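Phosphoribosylaminoimidazole-succinocarboxamide synthase (Pyrococcus horikoshii, PDB 3U55) catalyses the ATP-dependent ligation of L-aspartate to carboxyaminoimidazole ribonucleotide, giving SAICAR in de novo purine biosynthesis. Local coordinates at residues Ile55-Leu60 and Ile65-Ile70; Leu176-Asp181 and Ile186-Glu191; Phe199-Thr204 and Tyr228-Gly233. All blocks are in the same frame, centred on the assembly; numbering follows the deposited sequence. Where two conformers were deposited one is given.

Contact 1: Ile55-Leu60 and Ile65-Ile70; sequences IFFKLL and IKTHFI
A helix-turn-strand connection, closed where Leu60 meets Ile65, packs Phe57 and Leu60 of helix 45-62 against Ile65, Thr67, His68 and Phe69 as the chain returns along the helix into strand 69-72. At the mouth of the turn Ile65 N donates to Leu60 O at 2.9 Å, a bond spanning the four intervening residues. The same two residues also meet through their side chains, Leu60 CB lying 3.8 Å from Ile65 CB. Phe57 carries the middle of the contact. Its CD1 lies 3.9 Å from Thr67 CB, while its CB rests 3.7 Å from Phe69 CB. On the outer part of the ring the imidazole of His68 arrives edge-on, in an offset edge-to-face pair with planes at 78° and Phe57 CZ 3.6 Å from His68 NE2; that nitrogen also makes a weak hydrogen bond to Asp190 O. The first torsion of His68 sets CG between the backbone N and the carbonyl carbon (chi1 72°), which brings the far edge of the imidazole back to the helix. The returning segment is braced by an ST turn, in which Thr67 OG1 accepts from Phe69 N at 3.2 Å. Separately, a hydrogen bond between Thr67 N and Glu61 OE1 ties the turn back to the helix end. With CG opposite its backbone N (chi1 177°), Phe69 carries its ring to Lys58, whose extended aliphatic chain crosses it with CE 3.9 Å from Phe69 CE2. Phe57 and Leu60 also touch Ile192, and Phe69 packs on Leu78 of the neighbouring strand 77-81.

Contact 2: Leu176-Asp181 and Ile186-Glu191; sequences LEFGKD and IVLADE
Ile186 starts the returning strand with its CG2 3.8 Å from Phe178 CD1, on the sheet face that helix 143-165 covers through Ile149 and Ile152. Val187 is the hydrogen-bonded partner of Gly179: Val187 N donates to Gly179 O at 2.8 Å, almost straight along the carbonyl, and Gly179 N returns a bond to Val187 O. Val187 CG2 lies on the other face, 3.6 Å from Asp181 OD2; the carboxylate's other oxygen accepts from Asp185 N. Leu188, the non-hydrogen-bonded partner of Phe178, turns back to the ring's side; in the conformer described, CD1 sits over one face of the phenyl in a CH-pi contact, 4.0 Å from the centroid, and 3.7 Å from Leu176 CD2. Ala189 N donates to Glu177 O at 2.9 Å, and next to this bond a water accepts from Glu177 N and donates to Ala189 O and Glu191 O. Asp190 sets its CB 3.8 Å from Glu177 CB, and the two carboxylates stack with planes 7° apart. Lys122 pairs with Glu177 and Lys13 with Asp190, so these like charges are probably offset. Glu191 reaches the same Lys13. The pairing of 178-180 with 186-188 across a short connection makes an antiparallel beta hairpin, whose returning strand is also bonded, through Leu188, to Lys66 and His68.

Contact 3: Phe199-Thr204 and Tyr228-Gly233; sequences FWDAKT and YERITG
Arg230 points the end of its guanidinium at a single oxygen of Asp201, gripping OD1 with two nitrogens at once. NH1 and NH2 each lie 2.6 Å from Asp201 OD1, in a salt bridge that stays within the guanidinium plane. Because both donors converge on one atom, the bonds are bent; the N-H...O angle at NH1 is 138°. The carboxylate is turned steeply against the guanidinium, their planes 75° apart, so that NH1 meets OD1 nearly along its C-O axis while NH2 comes from above the carboxylate plane. A bend at chi3 (-145°) shapes the long arginine chain that spans the gap between helix 220-232 and the end of strand 197-201, whose nearest CA atoms, those of Asp201 and Arg230, are 10.3 Å apart. The second oxygen of Asp201 faces its own chain: OD2 accepts from Thr204 N at 2.6 Å, forming an Asx motif, and from Thr204 OG1 at 2.9 Å. These two donors reach it from opposite faces of the carboxylate plane. Replacing Asp201 by an alanine would probably leave Arg230 with no carboxylate across the gap, and Thr204 N and OG1 without their shared acceptor. Glu226, one turn earlier on the helix, makes a second salt bridge with Arg230 NH2. Further along, Thr232 OG1 donates back to Tyr228 O at 2.8 Å, and Gly233 leaves the helix with positive phi. The aspartate thus divides its two oxygens between an ion pair and a turn, and the arginine's charge is probably shared between Asp201 and Glu226; the contact between these two segments rests almost wholly on this one directional ion pair.

Contacts 1 and 2 are buried and adjoin: His68 N and Lys66 O in the first probably hydrogen-bond to Leu188 O and N in the second, so the returning arm of 65-70 lies beside the hairpin strand 186-188. Contact 3 sits farther out, partly buried, with its nearest atoms about 9 Å from contact 2, yet strand 197-201 neighbours strand 169-180 in the same sheet. It touches contact 1 through helix packing, Phe56 and Ile55 against Ile231 and Thr232. The chemistry differs accordingly: aromatic and aliphatic packing with one turn bond in contact 1, strand bonds with an apolar face and a carboxylate pair at one end in contact 2, and one charged bridge in contact 3.

Contact 1: Ile55-Leu60 and Ile65-Ile70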
loop_
_atom_site.group_PDB
_atom_site.type_symbol
_atom_site.label_atom_id
_atom_site.label_comp_id
_atom_site.label_asym_id
_atom_site.label_seq_id
_atom_site.Cartn_x
_atom_site.Cartn_y
_atom_site.Cartn_z
ATOM N N ILE A 55 -31.166 4.893 -1.545
ATOM C CA ILE A 55 -31.447 4.530 -0.159
ATOM C C ILE A 55 -30.239 4.818 0.748
ATOM O O ILE A 55 -30.375 5.470 1.787
ATOM C CB ILE A 55 -31.883 3.051 -0.026
ATOM C CG1 ILE A 55 -33.284 2.853 -0.620
ATOM C CG2 ILE A 55 -31.859 2.610 1.439
ATOM C CD1 ILE A 55 -33.612 1.419 -0.983
ATOM N N PHE A 56 -29.063 4.333 0.348
ATOM C CA PHE A 56 -27.852 4.527 1.144
ATOM C C PHE A 56 -27.426 5.992 1.233
ATOM O O PHE A 56 -27.076 6.453 2.316
ATOM C CB PHE A 56 -26.703 3.648 0.646
ATOM C CG PHE A 56 -26.927 2.164 0.853
ATOM C CD1 PHE A 56 -27.254 1.656 2.112
ATOM C CD2 PHE A 56 -26.776 1.272 -0.206
ATOM C CE1 PHE A 56 -27.446 0.279 2.305
ATOM C CE2 PHE A 56 -26.955 -0.096 -0.027
ATOM C CZ PHE A 56 -27.297 -0.597 1.231
ATOM N N PHE A 57 -27.456 6.718 0.114
ATOM C CA PHE A 57 -27.120 8.155 0.125
ATOM C C PHE A 57 -28.013 8.943 1.075
ATOM O O PHE A 57 -27.526 9.789 1.829
ATOM C CB PHE A 57 -27.204 8.789 -1.267
ATOM C CG PHE A 57 -26.081 8.403 -2.203
ATOM C CD1 PHE A 57 -24.771 8.283 -1.749
ATOM C CD2 PHE A 57 -26.341 8.200 -3.560
ATOM C CE1 PHE A 57 -23.737 7.938 -2.631
ATOM C CE2 PHE A 57 -25.318 7.859 -4.448
ATOM C CZ PHE A 57 -24.016 7.725 -3.983
ATOM N N LYS A 58 -29.318 8.675 1.027
ATOM C CA LYS A 58 -30.269 9.364 1.900
ATOM C C LYS A 58 -29.984 9.076 3.371
ATOM O O LYS A 58 -29.992 9.992 4.196
ATOM C CB LYS A 58 -31.711 8.996 1.539
ATOM C CG LYS A 58 -32.230 9.704 0.297
ATOM C CD LYS A 58 -33.592 9.160 -0.115
ATOM C CE LYS A 58 -34.211 10.004 -1.220
ATOM N NZ LYS A 58 -35.460 9.385 -1.750
ATOM N N LEU A 59 -29.698 7.812 3.688
ATOM C CA LEU A 59 -29.336 7.417 5.055
ATOM C C LEU A 59 -28.079 8.147 5.555
ATOM O O LEU A 59 -28.055 8.674 6.675
ATOM C CB LEU A 59 -29.160 5.894 5.149
ATOM C CG LEU A 59 -28.575 5.293 6.434
ATOM C CD1 LEU A 59 -29.580 5.323 7.583
ATOM C CD2 LEU A 59 -28.114 3.862 6.166
ATOM N N LEU A 60 -27.042 8.184 4.722
ATOM C CA LEU A 60 -25.788 8.854 5.087
ATOM C C LEU A 60 -25.968 10.361 5.267
ATOM O O LEU A 60 -25.401 10.957 6.190
ATOM C CB LEU A 60 -24.701 8.540 4.058
ATOM C CG LEU A 60 -24.321 7.061 3.972
ATOM C CD1 LEU A 60 -23.378 6.830 2.807
ATOM C CD2 LEU A 60 -23.685 6.597 5.287
ATOM N N ILE A 65 -23.319 12.980 6.534
ATOM C CA ILE A 65 -22.320 12.726 5.488
ATOM C C ILE A 65 -22.691 13.498 4.231
ATOM O O ILE A 65 -23.807 13.357 3.727
ATOM C CB ILE A 65 -22.204 11.206 5.135
ATOM C CG1 ILE A 65 -21.893 10.363 6.379
ATOM C CG2 ILE A 65 -21.159 10.972 4.027
ATOM C CD1 ILE A 65 -20.567 10.694 7.044
ATOM N N LYS A 66 -21.765 14.315 3.728
ATOM C CA LYS A 66 -21.969 15.007 2.457
ATOM C C LYS A 66 -21.802 14.046 1.291
ATOM O O LYS A 66 -20.747 13.434 1.142
ATOM C CB LYS A 66 -20.985 16.171 2.296
ATOM C CG LYS A 66 -21.319 17.397 3.109
ATOM C CD LYS A 66 -20.501 18.601 2.636
ATOM C CE LYS A 66 -20.477 19.685 3.693
ATOM N NZ LYS A 66 -19.579 19.299 4.814
ATOM N N THR A 67 -22.845 13.915 0.472
ATOM C CA THR A 67 -22.793 13.058 -0.713
ATOM C C THR A 67 -23.157 13.851 -1.960
ATOM O O THR A 67 -23.722 14.950 -1.866
ATOM C CB THR A 67 -23.739 11.839 -0.629
ATOM O OG1 THR A 67 -25.082 12.237 -0.936
ATOM C CG2 THR A 67 -23.689 11.166 0.744
ATOM N N HIS A 68 -22.848 13.292 -3.124
ATOM C CA HIS A 68 -23.152 13.966 -4.382
ATOM C C HIS A 68 -24.625 13.836 -4.805
ATOM O O HIS A 68 -25.024 14.383 -5.831
ATOM C CB HIS A 68 -22.169 13.557 -5.496
ATOM C CG HIS A 68 -22.353 12.162 -6.021
ATOM N ND1 HIS A 68 -21.831 11.760 -7.235
ATOM C CD2 HIS A 68 -22.977 11.077 -5.504
ATOM C CE1 HIS A 68 -22.130 10.490 -7.442
ATOM N NE2 HIS A 68 -22.828 10.053 -6.408
ATOM N N PHE A 69 -25.426 13.130 -4.009
ATOM C CA PHE A 69 -26.823 12.888 -4.361
ATOM C C PHE A 69 -27.670 14.163 -4.317
ATOM O O PHE A 69 -27.725 14.839 -3.292
ATOM C CB PHE A 69 -27.449 11.807 -3.468
ATOM C CG PHE A 69 -28.917 11.570 -3.744
ATOM C CD1 PHE A 69 -29.330 11.006 -4.952
ATOM C CD2 PHE A 69 -29.882 11.923 -2.804
ATOM C CE1 PHE A 69 -30.688 10.791 -5.219
ATOM C CE2 PHE A 69 -31.244 11.714 -3.059
ATOM C CZ PHE A 69 -31.645 11.145 -4.269
ATOM N N ILE A 70 -28.325 14.472 -5.431
ATOM C CA ILE A 70 -29.283 15.588 -5.489
ATOM C C ILE A 70 -30.721 15.066 -5.618
ATOM O O ILE A 70 -31.585 15.409 -4.808
ATOM C CB ILE A 70 -28.943 16.598 -6.620
ATOM C CG1 ILE A 70 -27.591 17.275 -6.338
ATOM C CG2 ILE A 70 -30.058 17.658 -6.766
ATOM C CD1 ILE A 70 -27.038 18.103 -7.492
#

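Contact 2: Leu176-Asp181 and Ile186-Glu191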
loop_
_atom_site.group_PDB
_atom_site.type_symbol
_atom_site.label_atom_id
_atom_site.label_comp_id
_atom_site.label_asym_id
_atom_site.label_seq_id
_atom_site.Cartn_x
_atom_site.Cartn_y
_atom_site.Cartn_z
ATOM N N LEU A 176 -15.508 3.223 -1.872
ATOM C CA LEU A 176 -16.002 4.586 -2.064
ATOM C C LEU A 176 -15.116 5.406 -2.991
ATOM O O LEU A 176 -13.919 5.141 -3.134
ATOM C CB LEU A 176 -16.099 5.326 -0.727
ATOM C CG LEU A 176 -16.962 4.762 0.407
ATOM C CD1 LEU A 176 -16.844 5.674 1.626
ATOM C CD2 LEU A 176 -18.426 4.568 0.013
ATOM N N GLU A 177 -15.719 6.417 -3.608
ATOM C CA GLU A 177 -14.968 7.459 -4.305
ATOM C C GLU A 177 -15.428 8.804 -3.758
ATOM O O GLU A 177 -16.526 8.916 -3.223
ATOM C CB GLU A 177 -15.181 7.371 -5.820
ATOM C CG GLU A 177 -14.813 6.008 -6.412
ATOM C CD GLU A 177 -14.727 6.010 -7.932
ATOM O OE1 GLU A 177 -14.801 7.094 -8.548
ATOM O OE2 GLU A 177 -14.571 4.916 -8.508
ATOM N N PHE A 178 -14.569 9.808 -3.881
ATOM C CA PHE A 178 -14.809 11.133 -3.331
ATOM C C PHE A 178 -14.366 12.188 -4.325
ATOM O O PHE A 178 -13.512 11.939 -5.183
ATOM C CB PHE A 178 -13.988 11.346 -2.060
ATOM C CG PHE A 178 -14.410 10.488 -0.894
ATOM C CD1 PHE A 178 -15.334 10.959 0.033
ATOM C CD2 PHE A 178 -13.854 9.224 -0.712
ATOM C CE1 PHE A 178 -15.714 10.179 1.121
ATOM C CE2 PHE A 178 -14.224 8.434 0.372
ATOM C CZ PHE A 178 -15.156 8.916 1.292
ATOM N N GLY A 179 -14.930 13.378 -4.174
ATOM C CA GLY A 179 -14.489 14.544 -4.923
ATOM C C GLY A 179 -14.629 15.771 -4.043
ATOM O O GLY A 179 -15.159 15.698 -2.928
ATOM N N LYS A 180 -14.163 16.901 -4.558
ATOM C CA LYS A 180 -14.204 18.157 -3.837
ATOM C C LYS A 180 -15.206 19.106 -4.502
ATOM O O LYS A 180 -15.215 19.247 -5.732
ATOM C CB LYS A 180 -12.801 18.761 -3.807
ATOM C CG LYS A 180 -12.540 19.651 -2.617
ATOM C CD LYS A 180 -11.100 19.541 -2.121
ATOM C CE LYS A 180 -10.127 20.273 -3.014
ATOM N NZ LYS A 180 -8.783 20.399 -2.362
ATOM N N ASP A 181 -16.061 19.724 -3.690
ATOM C CA ASP A 181 -17.079 20.653 -4.190
ATOM C C ASP A 181 -16.502 22.067 -4.286
ATOM O O ASP A 181 -15.322 22.279 -3.993
ATOM C CB ASP A 181 -18.381 20.585 -3.356
ATOM C CG ASP A 181 -18.237 21.143 -1.936
ATOM O OD1 ASP A 181 -17.286 21.896 -1.646
ATOM O OD2 ASP A 181 -19.105 20.823 -1.092
ATOM N N ILE A 186 -15.069 17.882 1.120
ATOM C CA ILE A 186 -14.917 16.546 0.558
ATOM C C ILE A 186 -16.262 15.822 0.575
ATOM O O ILE A 186 -16.901 15.672 1.625
ATOM C CB ILE A 186 -13.810 15.760 1.297
ATOM C CG1 ILE A 186 -12.472 16.497 1.134
ATOM C CG2 ILE A 186 -13.720 14.308 0.779
ATOM C CD1 ILE A 186 -11.346 15.972 2.001
ATOM N N VAL A 187 -16.669 15.378 -0.607
ATOM C CA VAL A 187 -18.012 14.868 -0.854
ATOM C C VAL A 187 -17.961 13.431 -1.387
ATOM O O VAL A 187 -17.203 13.132 -2.310
ATOM C CB VAL A 187 -18.747 15.784 -1.870
ATOM C CG1 VAL A 187 -20.137 15.259 -2.182
ATOM C CG2 VAL A 187 -18.820 17.225 -1.339
ATOM N N LEU A 188 -18.770 12.562 -0.787
ATOM C CA LEU A 188 -18.893 11.168 -1.217
ATOM C C LEU A 188 -19.595 11.095 -2.572
ATOM O O LEU A 188 -20.673 11.678 -2.754
ATOM C CB LEU A 188 -19.668 10.361 -0.174
ATOM C CG LEU A 188 -19.808 8.869 -0.461
ATOM C CD1 LEU A 188 -18.430 8.252 -0.583
ATOM C CD2 LEU A 188 -20.623 8.178 0.621
ATOM N N ALA A 189 -18.984 10.383 -3.516
ATOM C CA ALA A 189 -19.489 10.311 -4.891
ATOM C C ALA A 189 -19.768 8.872 -5.335
ATOM O O ALA A 189 -20.070 8.016 -4.500
ATOM C CB ALA A 189 -18.516 11.008 -5.845
ATOM N N ASP A 190 -19.684 8.621 -6.646
ATOM C CA ASP A 190 -19.910 7.291 -7.230
ATOM C C ASP A 190 -21.229 6.664 -6.740
ATOM O O ASP A 190 -22.265 7.345 -6.703
ATOM C CB ASP A 190 -18.691 6.364 -7.007
ATOM C CG ASP A 190 -18.682 5.162 -7.949
ATOM O OD1 ASP A 190 -18.670 4.012 -7.458
ATOM O OD2 ASP A 190 -18.703 5.363 -9.181
ATOM N N GLU A 191 -21.188 5.384 -6.367
ATOM C CA GLU A 191 -22.390 4.627 -6.006
ATOM C C GLU A 191 -22.173 3.836 -4.721
ATOM O O GLU A 191 -21.034 3.658 -4.274
ATOM C CB GLU A 191 -22.771 3.658 -7.143
ATOM C CG GLU A 191 -21.807 2.478 -7.300
ATOM C CD GLU A 191 -22.206 1.495 -8.395
ATOM O OE1 GLU A 191 -23.184 0.736 -8.216
ATOM O OE2 GLU A 191 -21.519 1.469 -9.432
HETATM O O HOH W 1 -18.829 5.854 -3.345
#

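Contact 3: Phe199-Thr204 and Tyr228-Gly233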
loop_
_atom_site.group_PDB
_atom_site.type_symbol
_atom_site.label_atom_id
_atom_site.label_comp_id
_atom_site.label_asym_id
_atom_site.label_seq_id
_atom_site.Cartn_x
_atom_site.Cartn_y
_atom_site.Cartn_z
ATOM N N PHE A 199 -21.773 -7.952 0.719
ATOM C CA PHE A 199 -22.883 -8.154 1.650
ATOM C C PHE A 199 -23.070 -9.655 1.870
ATOM O O PHE A 199 -23.287 -10.384 0.908
ATOM C CB PHE A 199 -24.201 -7.637 1.053
ATOM C CG PHE A 199 -24.260 -6.148 0.789
ATOM C CD1 PHE A 199 -23.839 -5.214 1.736
ATOM C CD2 PHE A 199 -24.827 -5.684 -0.395
ATOM C CE1 PHE A 199 -23.951 -3.844 1.486
ATOM C CE2 PHE A 199 -24.942 -4.313 -0.656
ATOM C CZ PHE A 199 -24.504 -3.393 0.284
ATOM N N TRP A 200 -22.996 -10.116 3.119
ATOM C CA TRP A 200 -23.251 -11.530 3.441
ATOM C C TRP A 200 -24.498 -11.663 4.307
ATOM O O TRP A 200 -24.726 -10.849 5.203
ATOM C CB TRP A 200 -22.067 -12.146 4.195
ATOM C CG TRP A 200 -20.814 -12.362 3.394
ATOM C CD1 TRP A 200 -20.601 -12.051 2.076
ATOM C CD2 TRP A 200 -19.577 -12.905 3.880
ATOM N NE1 TRP A 200 -19.319 -12.380 1.713
ATOM C CE2 TRP A 200 -18.668 -12.908 2.798
ATOM C CE3 TRP A 200 -19.151 -13.388 5.124
ATOM C CZ2 TRP A 200 -17.358 -13.374 2.922
ATOM C CZ3 TRP A 200 -17.844 -13.861 5.245
ATOM C CH2 TRP A 200 -16.966 -13.848 4.150
ATOM N N ASP A 201 -25.305 -12.694 4.057
ATOM C CA ASP A 201 -26.424 -12.979 4.956
ATOM C C ASP A 201 -25.871 -13.292 6.349
ATOM O O ASP A 201 -24.907 -14.040 6.471
ATOM C CB ASP A 201 -27.268 -14.150 4.449
ATOM C CG ASP A 201 -28.335 -14.566 5.449
ATOM O OD1 ASP A 201 -29.249 -13.767 5.707
ATOM O OD2 ASP A 201 -28.241 -15.678 5.995
ATOM N N ALA A 202 -26.469 -12.712 7.388
ATOM C CA ALA A 202 -25.968 -12.897 8.757
ATOM C C ALA A 202 -26.095 -14.341 9.234
ATOM O O ALA A 202 -25.228 -14.843 9.948
ATOM C CB ALA A 202 -26.665 -11.950 9.730
ATOM N N LYS A 203 -27.175 -15.002 8.829
ATOM C CA LYS A 203 -27.415 -16.390 9.213
ATOM C C LYS A 203 -26.499 -17.367 8.458
ATOM O O LYS A 203 -25.791 -18.159 9.077
ATOM C CB LYS A 203 -28.891 -16.749 9.010
ATOM C CG LYS A 203 -29.320 -18.028 9.707
ATOM N N THR A 204 -26.486 -17.279 7.130
ATOM C CA THR A 204 -25.818 -18.281 6.293
ATOM C C THR A 204 -24.408 -17.922 5.794
ATOM O O THR A 204 -23.682 -18.797 5.314
ATOM C CB THR A 204 -26.690 -18.636 5.064
ATOM O OG1 THR A 204 -26.802 -17.486 4.217
ATOM C CG2 THR A 204 -28.087 -19.081 5.505
ATOM N N TYR A 228 -32.457 -5.876 -1.834
ATOM C CA TYR A 228 -33.451 -4.823 -1.976
ATOM C C TYR A 228 -34.675 -5.092 -1.096
ATOM O O TYR A 228 -35.167 -4.187 -0.422
ATOM C CB TYR A 228 -33.860 -4.649 -3.446
ATOM C CG TYR A 228 -34.920 -3.589 -3.670
ATOM C CD1 TYR A 228 -36.277 -3.900 -3.555
ATOM C CD2 TYR A 228 -34.573 -2.278 -3.997
ATOM C CE1 TYR A 228 -37.260 -2.933 -3.751
ATOM C CE2 TYR A 228 -35.554 -1.301 -4.202
ATOM C CZ TYR A 228 -36.893 -1.639 -4.079
ATOM O OH TYR A 228 -37.874 -0.693 -4.276
ATOM N N GLU A 229 -35.153 -6.335 -1.115
ATOM C CA GLU A 229 -36.335 -6.740 -0.348
ATOM C C GLU A 229 -36.109 -6.637 1.153
ATOM O O GLU A 229 -36.973 -6.154 1.882
ATOM C CB GLU A 229 -36.761 -8.165 -0.714
ATOM C CG GLU A 229 -37.422 -8.285 -2.083
ATOM C CD GLU A 229 -37.673 -9.727 -2.501
ATOM O OE1 GLU A 229 -37.950 -10.572 -1.620
ATOM O OE2 GLU A 229 -37.596 -10.012 -3.715
ATOM N N ARG A 230 -34.945 -7.091 1.607
ATOM C CA ARG A 230 -34.587 -7.013 3.023
ATOM C C ARG A 230 -34.482 -5.580 3.527
ATOM O O ARG A 230 -34.862 -5.292 4.666
ATOM C CB ARG A 230 -33.275 -7.735 3.286
ATOM C CG ARG A 230 -33.409 -9.227 3.313
ATOM C CD ARG A 230 -32.352 -9.821 4.189
ATOM N NE ARG A 230 -31.900 -11.095 3.657
ATOM C CZ ARG A 230 -31.040 -11.898 4.266
ATOM N NH1 ARG A 230 -30.533 -11.564 5.448
ATOM N NH2 ARG A 230 -30.693 -13.039 3.691
ATOM N N ILE A 231 -33.970 -4.696 2.672
ATOM C CA ILE A 231 -33.800 -3.292 3.027
ATOM C C ILE A 231 -35.132 -2.538 2.987
ATOM O O ILE A 231 -35.476 -1.827 3.937
ATOM C CB ILE A 231 -32.719 -2.607 2.143
ATOM C CG1 ILE A 231 -31.327 -3.111 2.542
ATOM C CG2 ILE A 231 -32.800 -1.083 2.250
ATOM C CD1 ILE A 231 -30.219 -2.748 1.573
ATOM N N THR A 232 -35.887 -2.706 1.903
ATOM C CA THR A 232 -37.138 -1.962 1.723
ATOM C C THR A 232 -38.339 -2.564 2.449
ATOM O O THR A 232 -39.252 -1.840 2.846
ATOM C CB THR A 232 -37.492 -1.785 0.234
ATOM O OG1 THR A 232 -37.707 -3.067 -0.365
ATOM C CG2 THR A 232 -36.373 -1.060 -0.501
ATOM N N GLY A 233 -38.336 -3.885 2.607
ATOM C CA GLY A 233 -39.490 -4.604 3.149
ATOM C C GLY A 233 -40.525 -4.924 2.084
ATOM O O GLY A 233 -41.636 -5.353 2.401
#